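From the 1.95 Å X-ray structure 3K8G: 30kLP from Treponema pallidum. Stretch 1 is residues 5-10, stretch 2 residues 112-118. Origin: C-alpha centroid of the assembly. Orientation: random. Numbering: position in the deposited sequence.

Stretch 1 5-10: WKASVD
Stretch 2 112-118: IPAPHFS

Residues 5-10 and 112-118 belong to one chain, yet at least 108 positions separate any two residues that touch. Stretch 1 has no regular helix or strand. Lys 6 (phi/psi -85/-13°) and Ala 7 (-51/-51°) are locally compact, after which Ser 8 (-133/102°), Val 9 (-125/121°) and Asp 10 (-95/114°) extend the chain. Asp 10 (chi1 t, -170°) occupies an N-cap position, its side chain capping a backbone nitrogen just past the stretch. In stretch 2, a weakly bonded strand, begun earlier in the chain, covers about Ile 112 (-122/83°), Pro 113 (-76/-6°) and the extended Ala 114 (-164/160°). A type I turn then runs from Ala 114 to Phe 117 through Pro 115 (-65/-13°) and His 116 (-112/8°), closed by a hydrogen bond from Phe 117 N to Ala 114 O of 3.1 Å. Phe 117 (phi/psi -132/143°) and Ser 118 (phi/psi -132/146°) belong to a strand that continues later in the chain.

The backbones stay well apart: the nearest CA atoms, those of Lys 6 and Ala 114, lie 7.9 Å from each other. No direct hydrogen bond crosses the interface, which buries 241 Å² in total and is held mainly by side chains.

Apolar packing centres on Phe 117, which loses 68 Å² to the other stretch. Its CA-to-CB bond points toward stretch 1, and chi1 m (-56°) with chi2 -42° brings CE2 close to three residues. Val 9, in rotamer t (170°) with its CA-to-CB bond also pointing toward stretch 2, places CG2 3.9 Å from Phe 117 CE2. The CA-to-CB bond of Trp 5 points sideways, but chi1 p (56°) and chi2 -100° carry the indole nearer; Trp 5 CZ3 is 4.0 Å from Phe 117 CE2, approaching the phenyl ring at its edge. The far end of the same indole reaches Ala 114, with Trp 5 CH2 4.0 Å from Ala 114 CB, and Pro 113, with Trp 5 CH2 4.3 Å from Pro 113 CB. Pro 113 O lies near the plane of the indole at its edge, in van der Waals contact 3.6 Å from Trp 5 CH2.

The aliphatic part of Lys 6 adds further van der Waals contacts. Lys 6 CB meets the edge of the phenyl ring, 3.8 Å from Phe 117 CE2, and Lys 6 CD passes 4.2 Å from Ala 114 CB. Its chi1 lies between wells at 34°, followed by an extended chain (chi2 to chi4 -174°, 159° and -164°).

The only polar link found between the stretches runs through one water. Pro 113 O accepts a hydrogen bond from the water oxygen at 3.0 Å, and the same water oxygen accepts one from Lys 6 NZ at 2.8 Å, so a single solvent molecule bridges ammonium and carbonyl. Both Trp 5 and Lys 6 are exposed and poorly ordered.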

# COMPACT_ATOMS: atom_id res chain seq x y z
N TRP A 5 -5.27 -15.37 19.99
CA TRP A 5 -4.92 -15.25 18.54
C TRP A 5 -4.29 -13.89 18.21
O TRP A 5 -3.64 -13.75 17.17
CB TRP A 5 -6.16 -15.48 17.65
CG TRP A 5 -7.33 -14.56 17.95
CD1 TRP A 5 -8.44 -14.88 18.69
CD2 TRP A 5 -7.51 -13.20 17.52
NE1 TRP A 5 -9.29 -13.80 18.75
CE2 TRP A 5 -8.74 -12.76 18.04
CE3 TRP A 5 -6.74 -12.31 16.76
CZ2 TRP A 5 -9.24 -11.46 17.82
CZ3 TRP A 5 -7.22 -11.03 16.54
CH2 TRP A 5 -8.46 -10.62 17.07
N LYS A 6 -4.51 -12.91 19.08
CA LYS A 6 -3.99 -11.56 18.87
C LYS A 6 -2.56 -11.41 19.36
O LYS A 6 -1.87 -10.43 19.03
CB LYS A 6 -4.91 -10.47 19.47
CG LYS A 6 -5.64 -10.84 20.77
CD LYS A 6 -6.61 -9.72 21.15
CE LYS A 6 -7.71 -10.19 22.09
NZ LYS A 6 -8.85 -9.22 22.15
N ALA A 7 -2.13 -12.41 20.12
CA ALA A 7 -0.76 -12.49 20.65
C ALA A 7 0.27 -12.30 19.52
O ALA A 7 1.16 -11.45 19.62
CB ALA A 7 -0.55 -13.82 21.38
N SER A 8 0.11 -13.06 18.45
CA SER A 8 1.04 -13.03 17.33
C SER A 8 0.27 -12.93 16.02
O SER A 8 -0.28 -13.91 15.56
CB SER A 8 1.93 -14.28 17.34
OG SER A 8 1.25 -15.41 17.88
N VAL A 9 0.23 -11.72 15.45
CA VAL A 9 -0.41 -11.47 14.16
C VAL A 9 0.62 -10.80 13.23
O VAL A 9 1.12 -9.74 13.56
CB VAL A 9 -1.65 -10.52 14.32
CG1 VAL A 9 -2.18 -10.06 12.97
CG2 VAL A 9 -2.77 -11.18 15.12
N ASP A 10 0.92 -11.41 12.08
CA ASP A 10 1.74 -10.74 11.04
C ASP A 10 0.79 -10.09 10.05
O ASP A 10 0.03 -10.77 9.34
CB ASP A 10 2.70 -11.70 10.29
CG ASP A 10 3.74 -10.95 9.38
OD1 ASP A 10 3.51 -9.77 8.95
OD2 ASP A 10 4.82 -11.54 9.08
N ILE A 112 -13.08 -4.00 12.97
CA ILE A 112 -12.10 -3.65 14.00
C ILE A 112 -12.07 -4.87 14.93
O ILE A 112 -12.75 -4.89 15.96
CB ILE A 112 -12.47 -2.36 14.80
CG1 ILE A 112 -12.88 -1.20 13.88
CG2 ILE A 112 -11.31 -1.96 15.74
CD1 ILE A 112 -11.78 -0.67 13.04
N PRO A 113 -11.30 -5.89 14.56
CA PRO A 113 -11.47 -7.16 15.28
C PRO A 113 -10.85 -7.20 16.68
O PRO A 113 -11.06 -8.18 17.40
CB PRO A 113 -10.83 -8.21 14.35
CG PRO A 113 -9.98 -7.45 13.41
CD PRO A 113 -10.34 -5.99 13.45
N ALA A 114 -10.12 -6.15 17.05
CA ALA A 114 -9.54 -6.00 18.40
C ALA A 114 -9.15 -4.54 18.55
O ALA A 114 -9.00 -3.85 17.56
CB ALA A 114 -8.34 -6.93 18.61
N PRO A 115 -8.98 -4.06 19.80
CA PRO A 115 -8.87 -2.61 19.93
C PRO A 115 -7.62 -1.99 19.28
O PRO A 115 -7.56 -0.78 19.13
CB PRO A 115 -8.91 -2.39 21.46
CG PRO A 115 -9.63 -3.64 22.01
CD PRO A 115 -9.03 -4.73 21.12
N HIS A 116 -6.64 -2.80 18.89
CA HIS A 116 -5.44 -2.29 18.24
C HIS A 116 -5.27 -2.66 16.75
O HIS A 116 -4.21 -2.38 16.17
CB HIS A 116 -4.18 -2.62 19.07
CG HIS A 116 -4.23 -2.04 20.46
ND1 HIS A 116 -4.37 -2.81 21.59
CD2 HIS A 116 -4.24 -0.75 20.88
CE1 HIS A 116 -4.43 -2.03 22.65
NE2 HIS A 116 -4.35 -0.77 22.25
N PHE A 117 -6.29 -3.28 16.15
CA PHE A 117 -6.22 -3.73 14.72
C PHE A 117 -7.45 -3.29 13.97
O PHE A 117 -8.58 -3.38 14.50
CB PHE A 117 -6.27 -5.27 14.56
CG PHE A 117 -5.22 -6.02 15.31
CD1 PHE A 117 -3.91 -5.56 15.37
CD2 PHE A 117 -5.53 -7.24 15.90
CE1 PHE A 117 -2.92 -6.29 16.04
CE2 PHE A 117 -4.56 -7.98 16.57
CZ PHE A 117 -3.25 -7.50 16.64
N SER A 118 -7.25 -2.91 12.72
CA SER A 118 -8.36 -2.62 11.80
C SER A 118 -8.13 -3.36 10.47
O SER A 118 -6.99 -3.55 10.08
CB SER A 118 -8.50 -1.13 11.54
OG SER A 118 -7.29 -0.53 11.07
O HOH W 1 -10.98 -8.87 20.32